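PDB 5B1R: B-cell differentiation antigen CD72 from Mus musculus, which acts as a B-cell receptor co-receptor with positive and negative roles, recognising the Sm/RNP self-antigen and inhibiting receptor signalling through recruitment of SHP-1. Local coordinates for residues E14-Y18 against L40-D44; L23-S29 against C105-S111; Y50-L55 against W98-F102. The protein carries 2 engineered substitutions. The contacts are given in a common frame with arbitrary orientation. Residue numbers count along the deposited sequence, not the author numbering.

Contact 1: residues E14-Y18 against L40-D44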
ATOM      1  N   GLU A  14      -9.359  -0.624  11.945  1.00 10.47           N
ATOM      2  CA  GLU A  14     -10.102   0.632  11.747  1.00  9.69           C
ATOM      3  C   GLU A  14      -9.779   1.279  10.403  1.00  9.72           C
ATOM      4  O   GLU A  14      -9.914   2.502  10.253  1.00 10.54           O
ATOM      5  CB  GLU A  14      -9.812   1.606  12.880  1.00 11.99           C
ATOM      6  CG  GLU A  14     -10.223   1.069  14.228  1.00 12.07           C
ATOM      7  CD  GLU A  14      -9.843   2.023  15.327  1.00 11.32           C
ATOM      8  OE1 GLU A  14      -8.635   2.131  15.644  1.00 12.90           O
ATOM      9  OE2 GLU A  14     -10.753   2.675  15.876  1.00 13.17           O
ATOM     10  N   ARG A  15      -9.383   0.452   9.425  1.00  8.76           N
ATOM     11  CA  ARG A  15      -8.941   0.923   8.119  1.00  9.47           C
ATOM     12  C   ARG A  15      -9.688   0.214   6.991  1.00  8.01           C
ATOM     13  O   ARG A  15     -10.303  -0.842   7.182  1.00  8.55           O
ATOM     14  CB  ARG A  15      -7.449   0.641   7.966  1.00 11.06           C
ATOM     15  CG  ARG A  15      -6.614   1.273   9.054  1.00 12.59           C
ATOM     16  CD  ARG A  15      -5.406   0.432   9.389  1.00 13.01           C
ATOM     17  NE  ARG A  15      -4.408   0.485   8.341  1.00 12.05           N
ATOM     18  CZ  ARG A  15      -3.409  -0.384   8.207  1.00 10.76           C
ATOM     19  NH1 ARG A  15      -2.531  -0.207   7.240  1.00 11.88           N
ATOM     20  NH2 ARG A  15      -3.306  -1.438   9.008  1.00 12.03           N
ATOM     21  N   CYS A  16      -9.589   0.811   5.808  1.00  8.81           N
ATOM     22  CA  CYS A  16     -10.104   0.246   4.573  1.00  8.39           C
ATOM     23  C   CYS A  16      -9.041   0.435   3.499  1.00  8.03           C
ATOM     24  O   CYS A  16      -8.506   1.534   3.356  1.00  9.69           O
ATOM     25  CB  CYS A  16     -11.358   0.989   4.130  1.00  9.37           C
ATOM     26  SG  CYS A  16     -12.680   1.057   5.356  1.00  9.41           S
ATOM     27  N   PHE A  17      -8.783  -0.615   2.721  1.00  8.31           N
ATOM     28  CA  PHE A  17      -7.827  -0.532   1.619  1.00  8.50           C
ATOM     29  C   PHE A  17      -8.546  -0.500   0.280  1.00  9.20           C
ATOM     30  O   PHE A  17      -9.572  -1.159   0.086  1.00  9.77           O
ATOM     31  CB  PHE A  17      -6.882  -1.723   1.630  1.00  9.84           C
ATOM     32  CG  PHE A  17      -6.085  -1.829   2.884  1.00  8.89           C
ATOM     33  CD1 PHE A  17      -5.019  -0.973   3.126  1.00  9.84           C
ATOM     34  CD2 PHE A  17      -6.401  -2.785   3.829  1.00 11.70           C
ATOM     35  CE1 PHE A  17      -4.298  -1.075   4.300  1.00 11.63           C
ATOM     36  CE2 PHE A  17      -5.676  -2.891   4.989  1.00 13.37           C
ATOM     37  CZ  PHE A  17      -4.620  -2.038   5.230  1.00 11.98           C
ATOM     38  N   TYR A  18      -7.957   0.241  -0.650  1.00  9.51           N
ATOM     39  CA  TYR A  18      -8.435   0.305  -2.015  1.00 10.09           C
ATOM     40  C   TYR A  18      -7.262  -0.017  -2.938  1.00  9.45           C
ATOM     41  O   TYR A  18      -6.231   0.683  -2.907  1.00 10.82           O
ATOM     42  CB  TYR A  18      -8.998   1.697  -2.336  1.00 11.82           C
ATOM     43  CG  TYR A  18      -9.366   1.834  -3.785  1.00 12.16           C
ATOM     44  CD1 TYR A  18     -10.535   1.269  -4.271  1.00 13.41           C
ATOM     45  CD2 TYR A  18      -8.531   2.504  -4.683  1.00 12.44           C
ATOM     46  CE1 TYR A  18     -10.860   1.377  -5.610  1.00 15.08           C
ATOM     47  CE2 TYR A  18      -8.862   2.614  -6.006  1.00 13.11           C
ATOM     48  CZ  TYR A  18     -10.024   2.047  -6.465  1.00 13.01           C
ATOM     49  OH  TYR A  18     -10.363   2.158  -7.780  1.00 15.19           O
ATOM     50  N   LEU A  40      -1.600   6.729   0.649  1.00 10.44           N
ATOM     51  CA  LEU A  40      -0.951   5.478   0.296  1.00  9.46           C
ATOM     52  C   LEU A  40      -0.938   4.556   1.497  1.00 10.23           C
ATOM     53  O   LEU A  40      -0.679   4.985   2.624  1.00 10.87           O
ATOM     54  CB  LEU A  40       0.478   5.748  -0.136  1.00 12.01           C
ATOM     55  CG  LEU A  40       0.604   6.335  -1.541  1.00 14.86           C
ATOM     56  CD1 LEU A  40       1.982   6.957  -1.720  1.00 18.47           C
ATOM     57  CD2 LEU A  40       0.291   5.267  -2.613  1.00 18.45           C
ATOM     58  N   ALA A  41      -1.201   3.280   1.258  1.00  9.09           N
ATOM     59  CA  ALA A  41      -1.330   2.334   2.352  1.00  9.36           C
ATOM     60  C   ALA A  41      -0.020   2.187   3.126  1.00  9.07           C
ATOM     61  O   ALA A  41       1.066   2.122   2.542  1.00 10.74           O
ATOM     62  CB  ALA A  41      -1.792   0.998   1.812  1.00 10.62           C
ATOM     63  N   ALA A  42      -0.154   2.114   4.452  1.00  9.43           N
ATOM     64  CA  ALA A  42       0.993   2.149   5.346  1.00 10.22           C
ATOM     65  C   ALA A  42       1.195   0.787   5.986  1.00  9.29           C
ATOM     66  O   ALA A  42       0.285   0.257   6.625  1.00 11.12           O
ATOM     67  CB  ALA A  42       0.763   3.196   6.423  1.00 14.37           C
ATOM     68  N   PHE A  43       2.395   0.242   5.829  1.00  8.98           N
ATOM     69  CA  PHE A  43       2.755  -1.063   6.368  1.00  9.52           C
ATOM     70  C   PHE A  43       4.121  -1.008   7.046  1.00  9.16           C
ATOM     71  O   PHE A  43       4.905  -1.939   6.955  1.00 11.87           O
ATOM     72  CB  PHE A  43       2.749  -2.124   5.255  1.00 10.65           C
ATOM     73  CG  PHE A  43       1.436  -2.238   4.554  1.00  9.69           C
ATOM     74  CD1 PHE A  43       0.320  -2.716   5.231  1.00 10.63           C
ATOM     75  CD2 PHE A  43       1.296  -1.815   3.239  1.00 10.82           C
ATOM     76  CE1 PHE A  43      -0.907  -2.792   4.602  1.00 11.34           C
ATOM     77  CE2 PHE A  43       0.069  -1.903   2.595  1.00 11.60           C
ATOM     78  CZ  PHE A  43      -1.035  -2.378   3.281  1.00 11.68           C
ATOM     79  N   ASP A  44       4.416   0.090   7.734  1.00  9.57           N
ATOM     80  CA  ASP A  44       5.741   0.244   8.304  1.00 10.06           C
ATOM     81  C   ASP A  44       6.093  -0.845   9.321  1.00  9.30           C
ATOM     82  O   ASP A  44       7.238  -1.277   9.374  1.00 10.64           O
ATOM     83  CB  ASP A  44       5.910   1.592   8.998  1.00 11.03           C
ATOM     84  CG  ASP A  44       5.910   2.778   8.054  1.00 11.41           C
ATOM     85  OD1 ASP A  44       5.659   2.657   6.836  1.00 11.50           O
ATOM     86  OD2 ASP A  44       6.182   3.875   8.575  1.00 13.08           O
TER
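In the C-type lectin fold, the strands near the chain termini pair into one antiparallel sheet, and this contact illustrates how a loop is laid over it: strand 15-21 meets the chain just beyond strand 39-40. At R15 the side chain reaches across, bringing NH1 within 2.9 Å of A42 O and 4.0 Å of F43 CE1. The strongest partner of its guanidinium is E114, which forms a salt bridge with R15 NE and also accepts from the backbone N of A42, so a single carboxylate on strand 109-119 serves both segments. C16 faces elsewhere and is disulfide-bonded to C5. F17 supplies the apolar part of the contact. Its CA-CB bond points sideways, yet with chi1 in the m well the ring swings over to A41. There F17 CD1 lies 4.0 Å from A41 CB, which sits at the ring edge. The F17 and F43 rings lie nearly parallel, planes at 30° and centroids 5.6 Å apart, but are slid so far that they barely overlap. L59 of helix 57-60 touches both phenylalanines, so that helix packs on the aromatic pair. The rings approach most closely between F17 CE1 and F43 CZ, 3.7 Å apart.

Contact 2: residues L23-S29 against C105-S111. Unlike the reference sequence in segment 23-29: R24 (reference Gly). Engineered in segment 105-111: S111 (natural residue Cys).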
ATOM      1  N   LEU A  23      -1.915   2.136 -13.651  1.00 12.54           N
ATOM      2  CA  LEU A  23      -0.474   2.327 -13.577  1.00 12.53           C
ATOM      3  C   LEU A  23      -0.146   3.813 -13.427  1.00 12.74           C
ATOM      4  O   LEU A  23      -0.531   4.632 -14.270  1.00 13.38           O
ATOM      5  CB  LEU A  23       0.230   1.761 -14.817  1.00 14.38           C
ATOM      6  CG  LEU A  23      -0.044   0.289 -15.138  1.00 15.97           C
ATOM      7  CD1 LEU A  23       0.817  -0.138 -16.322  1.00 18.33           C
ATOM      8  CD2 LEU A  23       0.188  -0.622 -13.935  1.00 17.85           C
ATOM      9  N   ARG A  24       0.597   4.159 -12.379  1.00 12.36           N
ATOM     10  CA  ARG A  24       1.008   5.541 -12.137  1.00 12.12           C
ATOM     11  C   ARG A  24       2.385   5.571 -11.488  1.00 11.51           C
ATOM     12  O   ARG A  24       2.821   4.600 -10.874  1.00 12.12           O
ATOM     13  CB  ARG A  24       0.048   6.267 -11.188  1.00 12.37           C
ATOM     14  CG  ARG A  24      -1.415   6.249 -11.562  1.00 12.28           C
ATOM     15  CD  ARG A  24      -2.206   7.058 -10.557  1.00 12.41           C
ATOM     16  NE  ARG A  24      -3.641   7.080 -10.866  1.00 12.51           N
ATOM     17  CZ  ARG A  24      -4.522   6.197 -10.427  1.00 11.58           C
ATOM     18  NH1 ARG A  24      -4.136   5.201  -9.650  1.00 12.18           N
ATOM     19  NH2 ARG A  24      -5.800   6.335 -10.787  1.00 12.23           N
ATOM     20  N   SER A  25       3.045   6.715 -11.575  1.00 11.80           N
ATOM     21  CA  SER A  25       4.222   6.981 -10.752  1.00 11.45           C
ATOM     22  C   SER A  25       3.828   7.018  -9.279  1.00 11.39           C
ATOM     23  O   SER A  25       2.640   7.043  -8.938  1.00 11.49           O
ATOM     24  CB  SER A  25       4.816   8.330 -11.125  1.00 12.94           C
ATOM     25  OG  SER A  25       3.894   9.365 -10.816  1.00 13.67           O
ATOM     26  N   LEU A  26       4.820   7.049  -8.399  1.00 11.35           N
ATOM     27  CA  LEU A  26       4.506   7.162  -6.990  1.00 11.25           C
ATOM     28  C   LEU A  26       3.745   8.449  -6.721  1.00 11.88           C
ATOM     29  O   LEU A  26       2.724   8.436  -6.043  1.00 12.28           O
ATOM     30  CB  LEU A  26       5.768   7.025  -6.118  1.00 12.00           C
ATOM     31  CG  LEU A  26       5.548   7.033  -4.588  1.00 12.08           C
ATOM     32  CD1 LEU A  26       5.297   8.421  -3.986  1.00 14.67           C
ATOM     33  CD2 LEU A  26       4.457   6.051  -4.163  1.00 12.30           C
ATOM     34  N   GLU A  27       4.267   9.562  -7.239  1.00 13.05           N
ATOM     35  CA  GLU A  27       3.661  10.860  -6.988  1.00 15.46           C
ATOM     36  C   GLU A  27       2.219  10.884  -7.477  1.00 13.28           C
ATOM     37  O   GLU A  27       1.335  11.409  -6.787  1.00 15.01           O
ATOM     38  CB  GLU A  27       4.474  11.949  -7.684  1.00 18.92           C
ATOM     39  CG  GLU A  27       3.869  13.337  -7.685  1.00 26.99           C
ATOM     40  CD  GLU A  27       4.817  14.362  -8.283  1.00 32.84           C
ATOM     41  OE1 GLU A  27       5.885  14.601  -7.683  1.00 36.57           O
ATOM     42  OE2 GLU A  27       4.507  14.921  -9.356  1.00 36.78           O
ATOM     43  N   GLU A  28       1.968  10.331  -8.665  1.00 12.48           N
ATOM     44  CA  GLU A  28       0.597  10.346  -9.175  1.00 13.09           C
ATOM     45  C   GLU A  28      -0.297   9.379  -8.384  1.00 12.09           C
ATOM     46  O   GLU A  28      -1.493   9.636  -8.218  1.00 13.45           O
ATOM     47  CB  GLU A  28       0.584  10.079 -10.685  1.00 14.85           C
ATOM     48  CG  GLU A  28       1.125  11.254 -11.507  1.00 17.49           C
ATOM     49  CD  GLU A  28       0.298  12.518 -11.356  1.00 21.16           C
ATOM     50  OE1 GLU A  28      -0.934  12.433 -11.486  1.00 26.15           O
ATOM     51  OE2 GLU A  28       0.893  13.600 -11.133  1.00 21.35           O
ATOM     52  N   SER A  29       0.277   8.286  -7.876  1.00 11.40           N
ATOM     53  CA  SER A  29      -0.475   7.385  -6.997  1.00 11.61           C
ATOM     54  C   SER A  29      -0.849   8.101  -5.689  1.00 11.57           C
ATOM     55  O   SER A  29      -1.984   7.995  -5.207  1.00 12.23           O
ATOM     56  CB  SER A  29       0.335   6.113  -6.702  1.00 10.75           C
ATOM     57  OG  SER A  29       0.622   5.376  -7.889  1.00 11.14           O
ATOM     58  N   CYS A 105      10.970   6.595  -8.217  1.00 15.68           N
ATOM     59  CA  CYS A 105       9.608   7.021  -8.005  1.00 14.58           C
ATOM     60  C   CYS A 105       8.803   7.201  -9.302  1.00 13.93           C
ATOM     61  O   CYS A 105       7.583   7.112  -9.278  1.00 14.30           O
ATOM     62  CB  CYS A 105       9.590   8.297  -7.157  1.00 14.53           C
ATOM     63  SG  CYS A 105      10.441   8.128  -5.545  1.00 14.44           S
ATOM     64  N   ALA A 106       9.479   7.427 -10.424  1.00 15.54           N
ATOM     65  CA  ALA A 106       8.797   7.646 -11.698  1.00 15.56           C
ATOM     66  C   ALA A 106       8.239   6.366 -12.318  1.00 15.06           C
ATOM     67  O   ALA A 106       7.444   6.440 -13.257  1.00 17.25           O
ATOM     68  CB  ALA A 106       9.732   8.348 -12.692  1.00 17.85           C
ATOM     69  N   GLU A 107       8.629   5.198 -11.812  1.00 14.32           N
ATOM     70  CA  GLU A 107       8.152   3.944 -12.406  1.00 13.83           C
ATOM     71  C   GLU A 107       6.636   3.812 -12.309  1.00 12.93           C
ATOM     72  O   GLU A 107       6.031   4.248 -11.336  1.00 13.02           O
ATOM     73  CB  GLU A 107       8.760   2.709 -11.732  1.00 15.01           C
ATOM     74  CG  GLU A 107      10.244   2.503 -11.883  1.00 17.88           C
ATOM     75  CD  GLU A 107      10.694   1.117 -11.405  1.00 22.97           C
ATOM     76  OE1 GLU A 107       9.871   0.338 -10.844  1.00 24.25           O
ATOM     77  OE2 GLU A 107      11.881   0.800 -11.593  1.00 26.94           O
ATOM     78  N   LEU A 108       6.044   3.173 -13.309  1.00 13.09           N
ATOM     79  CA  LEU A 108       4.589   2.999 -13.368  1.00 13.03           C
ATOM     80  C   LEU A 108       4.146   1.676 -12.741  1.00 12.82           C
ATOM     81  O   LEU A 108       4.547   0.608 -13.197  1.00 15.22           O
ATOM     82  CB  LEU A 108       4.130   3.063 -14.828  1.00 13.54           C
ATOM     83  CG  LEU A 108       4.528   4.327 -15.593  1.00 13.78           C
ATOM     84  CD1 LEU A 108       4.080   4.234 -17.050  1.00 16.20           C
ATOM     85  CD2 LEU A 108       3.923   5.535 -14.906  1.00 16.12           C
ATOM     86  N   HIS A 109       3.306   1.758 -11.712  1.00 11.42           N
ATOM     87  CA  HIS A 109       2.803   0.588 -11.001  1.00 10.71           C
ATOM     88  C   HIS A 109       1.396   0.872 -10.530  1.00 10.68           C
ATOM     89  O   HIS A 109       1.011   2.031 -10.344  1.00 11.30           O
ATOM     90  CB  HIS A 109       3.671   0.281  -9.778  1.00 11.23           C
ATOM     91  CG  HIS A 109       5.058  -0.135 -10.132  1.00 11.42           C
ATOM     92  ND1 HIS A 109       5.345  -1.362 -10.694  1.00 13.61           N
ATOM     93  CD2 HIS A 109       6.235   0.522 -10.024  1.00 12.99           C
ATOM     94  CE1 HIS A 109       6.645  -1.438 -10.922  1.00 13.89           C
ATOM     95  NE2 HIS A 109       7.210  -0.311 -10.518  1.00 13.54           N
ATOM     96  N   PRO A 110       0.626  -0.191 -10.281  1.00 10.55           N
ATOM     97  CA  PRO A 110      -0.609  -0.005  -9.509  1.00 10.23           C
ATOM     98  C   PRO A 110      -0.240   0.411  -8.079  1.00  9.33           C
ATOM     99  O   PRO A 110       0.947   0.464  -7.718  1.00  9.59           O
ATOM    100  CB  PRO A 110      -1.238  -1.404  -9.532  1.00 11.52           C
ATOM    101  CG  PRO A 110      -0.046  -2.335  -9.653  1.00 12.09           C
ATOM    102  CD  PRO A 110       0.918  -1.611 -10.566  1.00 11.64           C
ATOM    103  N   SER A 111      -1.248   0.683  -7.259  1.00  9.62           N
ATOM    104  CA  SER A 111      -0.984   1.193  -5.920  1.00  9.34           C
ATOM    105  C   SER A 111      -2.079   0.740  -4.966  1.00  8.87           C
ATOM    106  O   SER A 111      -3.115   0.203  -5.397  1.00  9.59           O
ATOM    107  CB  SER A 111      -0.907   2.723  -5.959  1.00  9.58           C
ATOM    108  OG  SER A 111      -2.118   3.294  -6.438  1.00 10.44           O
TER
HETATM  109  O   HOH W   1      -1.561   3.855  -9.095  1.00 11.54           O
HETATM  110  O   HOH W   2       6.845   9.992  -8.330  1.00 21.39           O
HETATM  111  O   HOH W   3      -3.307   5.705  -6.343  1.00 24.81           O
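Three apolar touches run through this contact of the C-type lectin fold, where a short antiparallel bridge leads into a helix start: L26 CB lies 4.2 Å from C105 CB, L23 CB 4.1 Å from L108 CB, and L23 CD2 3.6 Å from P110 CD. C105 is held by a disulfide to C88. Around these contacts the backbones pair. R24 and H109 form a hydrogen-bonded antiparallel pair, N to O at 3.0 Å in both directions, and L26 N donates to C105 O at 2.9 Å, tying the first turn of helix 26-35 to the loop before strand 109-119. S25 is the N-cap, its OG accepting from E28 N at 3.0 Å. At the polar edge, H109 NE2 donates to E107 OE1, while R24 NH1 bonds to S20 and its guanidinium makes a cation-pi contact with Y32. Water joins the two segments: one molecule accepts from R24 NH1 at 3.0 Å, donates to S29 OG at 2.9 Å and lies 2.8 Å from OG of the engineered S111.

Contact 3: residues Y50-L55 against W98-F102; sequences YYEVSL and WKRTF. Unlike the reference sequence in segment 98-102: K99 (reference Glu), F102 (reference Ile).
Y50 sets its ring beside that of F102, the planes only 18° apart but slid so that they barely overlap, with centroids at 5.9 Å and Y50 CD1 3.6 Å from F102 CE2. To reach this position Y50 takes chi1 p and F102 chi1 m. Segment 50-55 is an irregular loop: Y50 and Y51 have helix-like backbone angles (-60/-29 and -89/-7), after which the chain extends from E52 to L55. Segment 98-102 is extended throughout as part of strand 97-104, and the end-to-end directions of the two differ by 139°. The closest CA pair is Y51 and R100, 4.5 Å apart, where R100 N donates to Y51 O at 2.8 Å and Y51 CA lies 3.5 Å from R100 O. Y51, also chi1 p, brings CD1 to 3.8 Å from K99 NZ. Farther along, V53 points at the strand, its CG1 3.4 Å from W98 O and 4.2 Å from W98 CB, and L55 CD1 lies 3.9 Å from W98 CG. Water fills the gaps. One molecule accepts from R100 NE at 2.9 Å and lies 2.7 Å from both Y50 O and E52 O; another donates to W98 O at 2.8 Å and accepts from V53 N at 3.0 Å. With chi1 t, chi2 t and chi3 m, R100 brings CD to 3.5 Å from Y50 O, and its guanidinium runs on to a salt bridge with D89. The three-stranded sheet 69-70/87-94/97-104 is the second sheet of the C-type lectin-like fold, here with an irregular segment covering its edge strand 97-104.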
ATOM      1  N   TYR A  50      14.651  -4.145   6.454  1.00 12.89           N
ATOM      2  CA  TYR A  50      14.073  -3.149   5.558  1.00 13.88           C
ATOM      3  C   TYR A  50      13.111  -3.746   4.534  1.00 12.59           C
ATOM      4  O   TYR A  50      12.194  -3.057   4.087  1.00 14.71           O
ATOM      5  CB  TYR A  50      15.177  -2.360   4.829  1.00 15.81           C
ATOM      6  CG  TYR A  50      15.936  -3.186   3.804  1.00 17.14           C
ATOM      7  CD1 TYR A  50      15.488  -3.282   2.490  1.00 18.99           C
ATOM      8  CD2 TYR A  50      17.091  -3.878   4.157  1.00 18.77           C
ATOM      9  CE1 TYR A  50      16.153  -4.060   1.563  1.00 20.50           C
ATOM     10  CE2 TYR A  50      17.778  -4.658   3.222  1.00 21.36           C
ATOM     11  CZ  TYR A  50      17.304  -4.732   1.927  1.00 23.23           C
ATOM     12  OH  TYR A  50      17.962  -5.493   0.985  1.00 26.98           O
ATOM     13  N   TYR A  51      13.327  -5.003   4.147  1.00 11.70           N
ATOM     14  CA  TYR A  51      12.527  -5.621   3.085  1.00 12.28           C
ATOM     15  C   TYR A  51      11.275  -6.310   3.612  1.00 11.19           C
ATOM     16  O   TYR A  51      10.452  -6.798   2.828  1.00 12.46           O
ATOM     17  CB  TYR A  51      13.373  -6.633   2.298  1.00 12.92           C
ATOM     18  CG  TYR A  51      14.023  -7.674   3.191  1.00 13.72           C
ATOM     19  CD1 TYR A  51      13.289  -8.752   3.688  1.00 15.21           C
ATOM     20  CD2 TYR A  51      15.360  -7.566   3.570  1.00 16.10           C
ATOM     21  CE1 TYR A  51      13.863  -9.694   4.531  1.00 16.45           C
ATOM     22  CE2 TYR A  51      15.940  -8.508   4.413  1.00 17.54           C
ATOM     23  CZ  TYR A  51      15.183  -9.569   4.885  1.00 18.32           C
ATOM     24  OH  TYR A  51      15.750 -10.512   5.717  1.00 23.30           O
ATOM     25  N   GLU A  52      11.135  -6.394   4.936  1.00 11.55           N
ATOM     26  CA  GLU A  52      10.010  -7.127   5.504  1.00 11.83           C
ATOM     27  C   GLU A  52       8.729  -6.325   5.473  1.00 11.82           C
ATOM     28  O   GLU A  52       8.721  -5.159   5.852  1.00 13.65           O
ATOM     29  CB  GLU A  52      10.287  -7.496   6.954  1.00 13.20           C
ATOM     30  CG  GLU A  52      11.307  -8.593   7.106  1.00 15.09           C
ATOM     31  CD  GLU A  52      11.434  -9.093   8.525  1.00 17.58           C
ATOM     32  OE1 GLU A  52      11.063  -8.361   9.467  1.00 22.77           O
ATOM     33  OE2 GLU A  52      11.906 -10.232   8.700  1.00 20.08           O
ATOM     34  N   VAL A  53       7.634  -6.968   5.074  1.00 10.67           N
ATOM     35  CA  VAL A  53       6.326  -6.337   5.166  1.00 11.25           C
ATOM     36  C   VAL A  53       5.320  -7.393   5.584  1.00 11.29           C
ATOM     37  O   VAL A  53       5.419  -8.547   5.193  1.00 13.19           O
ATOM     38  CB  VAL A  53       5.939  -5.667   3.812  1.00 12.66           C
ATOM     39  CG1 VAL A  53       5.701  -6.678   2.715  1.00 13.31           C
ATOM     40  CG2 VAL A  53       4.735  -4.790   3.977  1.00 15.59           C
ATOM     41  N   SER A  54       4.379  -6.999   6.426  1.00 10.33           N
ATOM     42  CA  SER A  54       3.316  -7.888   6.869  1.00 10.89           C
ATOM     43  C   SER A  54       1.996  -7.258   6.451  1.00  9.85           C
ATOM     44  O   SER A  54       1.672  -6.161   6.897  1.00 10.51           O
ATOM     45  CB  SER A  54       3.356  -8.008   8.384  1.00 12.30           C
ATOM     46  OG  SER A  54       2.231  -8.728   8.840  1.00 14.10           O
ATOM     47  N   LEU A  55       1.254  -7.959   5.594  1.00 10.37           N
ATOM     48  CA  LEU A  55      -0.003  -7.463   5.040  1.00 10.03           C
ATOM     49  C   LEU A  55      -1.170  -8.205   5.666  1.00 10.73           C
ATOM     50  O   LEU A  55      -1.043  -9.382   5.992  1.00 12.52           O
ATOM     51  CB  LEU A  55      -0.041  -7.732   3.536  1.00 10.79           C
ATOM     52  CG  LEU A  55       1.131  -7.178   2.716  1.00 11.96           C
ATOM     53  CD1 LEU A  55       1.073  -7.691   1.290  1.00 13.92           C
ATOM     54  CD2 LEU A  55       1.106  -5.655   2.714  1.00 12.84           C
ATOM     55  N   TRP A  98       5.530 -11.464  -0.058  1.00 17.01           N
ATOM     56  CA  TRP A  98       5.630 -10.063  -0.451  1.00 13.78           C
ATOM     57  C   TRP A  98       6.747  -9.400   0.353  1.00 13.85           C
ATOM     58  O   TRP A  98       6.887  -9.654   1.547  1.00 15.90           O
ATOM     59  CB  TRP A  98       4.292  -9.336  -0.233  1.00 14.40           C
ATOM     60  CG  TRP A  98       3.240  -9.805  -1.193  1.00 13.59           C
ATOM     61  CD1 TRP A  98       2.380 -10.853  -1.029  1.00 15.01           C
ATOM     62  CD2 TRP A  98       2.968  -9.263  -2.489  1.00 12.98           C
ATOM     63  NE1 TRP A  98       1.587 -10.989  -2.142  1.00 14.98           N
ATOM     64  CE2 TRP A  98       1.925 -10.021  -3.050  1.00 13.36           C
ATOM     65  CE3 TRP A  98       3.508  -8.207  -3.227  1.00 13.41           C
ATOM     66  CZ2 TRP A  98       1.418  -9.768  -4.315  1.00 14.80           C
ATOM     67  CZ3 TRP A  98       2.990  -7.949  -4.478  1.00 13.00           C
ATOM     68  CH2 TRP A  98       1.959  -8.730  -5.015  1.00 15.26           C
ATOM     69  N   LYS A  99       7.532  -8.563  -0.324  1.00 12.83           N
ATOM     70  CA  LYS A  99       8.615  -7.818   0.298  1.00 12.88           C
ATOM     71  C   LYS A  99       8.506  -6.349  -0.066  1.00 12.10           C
ATOM     72  O   LYS A  99       7.990  -6.002  -1.129  1.00 13.48           O
ATOM     73  CB  LYS A  99       9.975  -8.355  -0.165  1.00 15.49           C
ATOM     74  CG  LYS A  99      10.263  -9.753   0.346  1.00 17.59           C
ATOM     75  CD  LYS A  99      11.634 -10.241  -0.063  1.00 23.19           C
ATOM     76  CE  LYS A  99      11.832 -11.683   0.372  1.00 26.35           C
ATOM     77  NZ  LYS A  99      12.173 -11.818   1.819  1.00 26.60           N
ATOM     78  N   ARG A 100       8.993  -5.489   0.820  1.00 11.45           N
ATOM     79  CA  ARG A 100       9.192  -4.092   0.475  1.00 10.95           C
ATOM     80  C   ARG A 100      10.439  -3.983  -0.402  1.00 11.09           C
ATOM     81  O   ARG A 100      11.491  -4.521  -0.058  1.00 12.98           O
ATOM     82  CB  ARG A 100       9.378  -3.248   1.737  1.00 10.87           C
ATOM     83  CG  ARG A 100       9.567  -1.767   1.446  1.00 11.05           C
ATOM     84  CD  ARG A 100       9.800  -0.940   2.713  1.00 11.12           C
ATOM     85  NE  ARG A 100       8.676  -1.082   3.632  1.00 10.33           N
ATOM     86  CZ  ARG A 100       7.567  -0.343   3.589  1.00  9.48           C
ATOM     87  NH1 ARG A 100       7.469   0.682   2.743  1.00  9.76           N
ATOM     88  NH2 ARG A 100       6.569  -0.627   4.408  1.00 10.18           N
ATOM     89  N   THR A 101      10.299  -3.297  -1.533  1.00 11.28           N
ATOM     90  CA  THR A 101      11.380  -3.108  -2.475  1.00 11.84           C
ATOM     91  C   THR A 101      11.446  -1.638  -2.876  1.00 11.73           C
ATOM     92  O   THR A 101      10.483  -0.881  -2.743  1.00 14.74           O
ATOM     93  CB  THR A 101      11.199  -3.963  -3.717  1.00 13.56           C
ATOM     94  OG1 THR A 101      10.080  -3.491  -4.455  1.00 14.53           O
ATOM     95  CG2 THR A 101      10.972  -5.419  -3.353  1.00 16.26           C
ATOM     96  N   PHE A 102      12.602  -1.224  -3.354  1.00 13.10           N
ATOM     97  CA  PHE A 102      12.812   0.162  -3.748  1.00 14.05           C
ATOM     98  C   PHE A 102      12.857   0.314  -5.258  1.00 13.99           C
ATOM     99  O   PHE A 102      13.403  -0.541  -5.948  1.00 17.40           O
ATOM    100  CB  PHE A 102      14.109   0.666  -3.125  1.00 15.04           C
ATOM    101  CG  PHE A 102      14.142   0.517  -1.627  1.00 14.35           C
ATOM    102  CD1 PHE A 102      13.178   1.124  -0.838  1.00 14.43           C
ATOM    103  CD2 PHE A 102      15.155  -0.214  -1.007  1.00 16.01           C
ATOM    104  CE1 PHE A 102      13.207   1.001   0.538  1.00 16.97           C
ATOM    105  CE2 PHE A 102      15.203  -0.338   0.376  1.00 16.84           C
ATOM    106  CZ  PHE A 102      14.223   0.271   1.148  1.00 17.94           C
TER
HETATM  107  O   HOH W   4       9.955  -2.751   5.598  1.00 13.31           O
HETATM  108  O   HOH W   5       7.235  -2.865   6.101  1.00 15.69           O
HETATM  109  O   HOH W   6       8.171  -9.681   4.008  1.00 14.90           O
HETATM  110  O   HOH W   7       4.737 -10.699   3.469  1.00 25.53           O

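Overall arrangement
Along the chain, contacts 1 and 2 cross; contact 1 closes before contact 3 opens, and contact 3 is nested within the loop that contact 2 closes. Contacts 1 and 2, with centres about 17 Å apart, both reach the sheet in which strands 15-21 and 109-119 are neighbours, touching where L40 CD1 packs 3.6 Å from L26 CD2. Contact 3 packs a loop on strand 97-104, the edge of the three-stranded sheet; its centre lies about 14 Å from that of contact 1, which it meets through F43 CB and V53 CG2 at 3.6 Å. Segments distant in sequence thus interlock both sheets, helix 26-35 and the loop between strand 39-40 and helix 57-60 into one extracellular lectin-like domain.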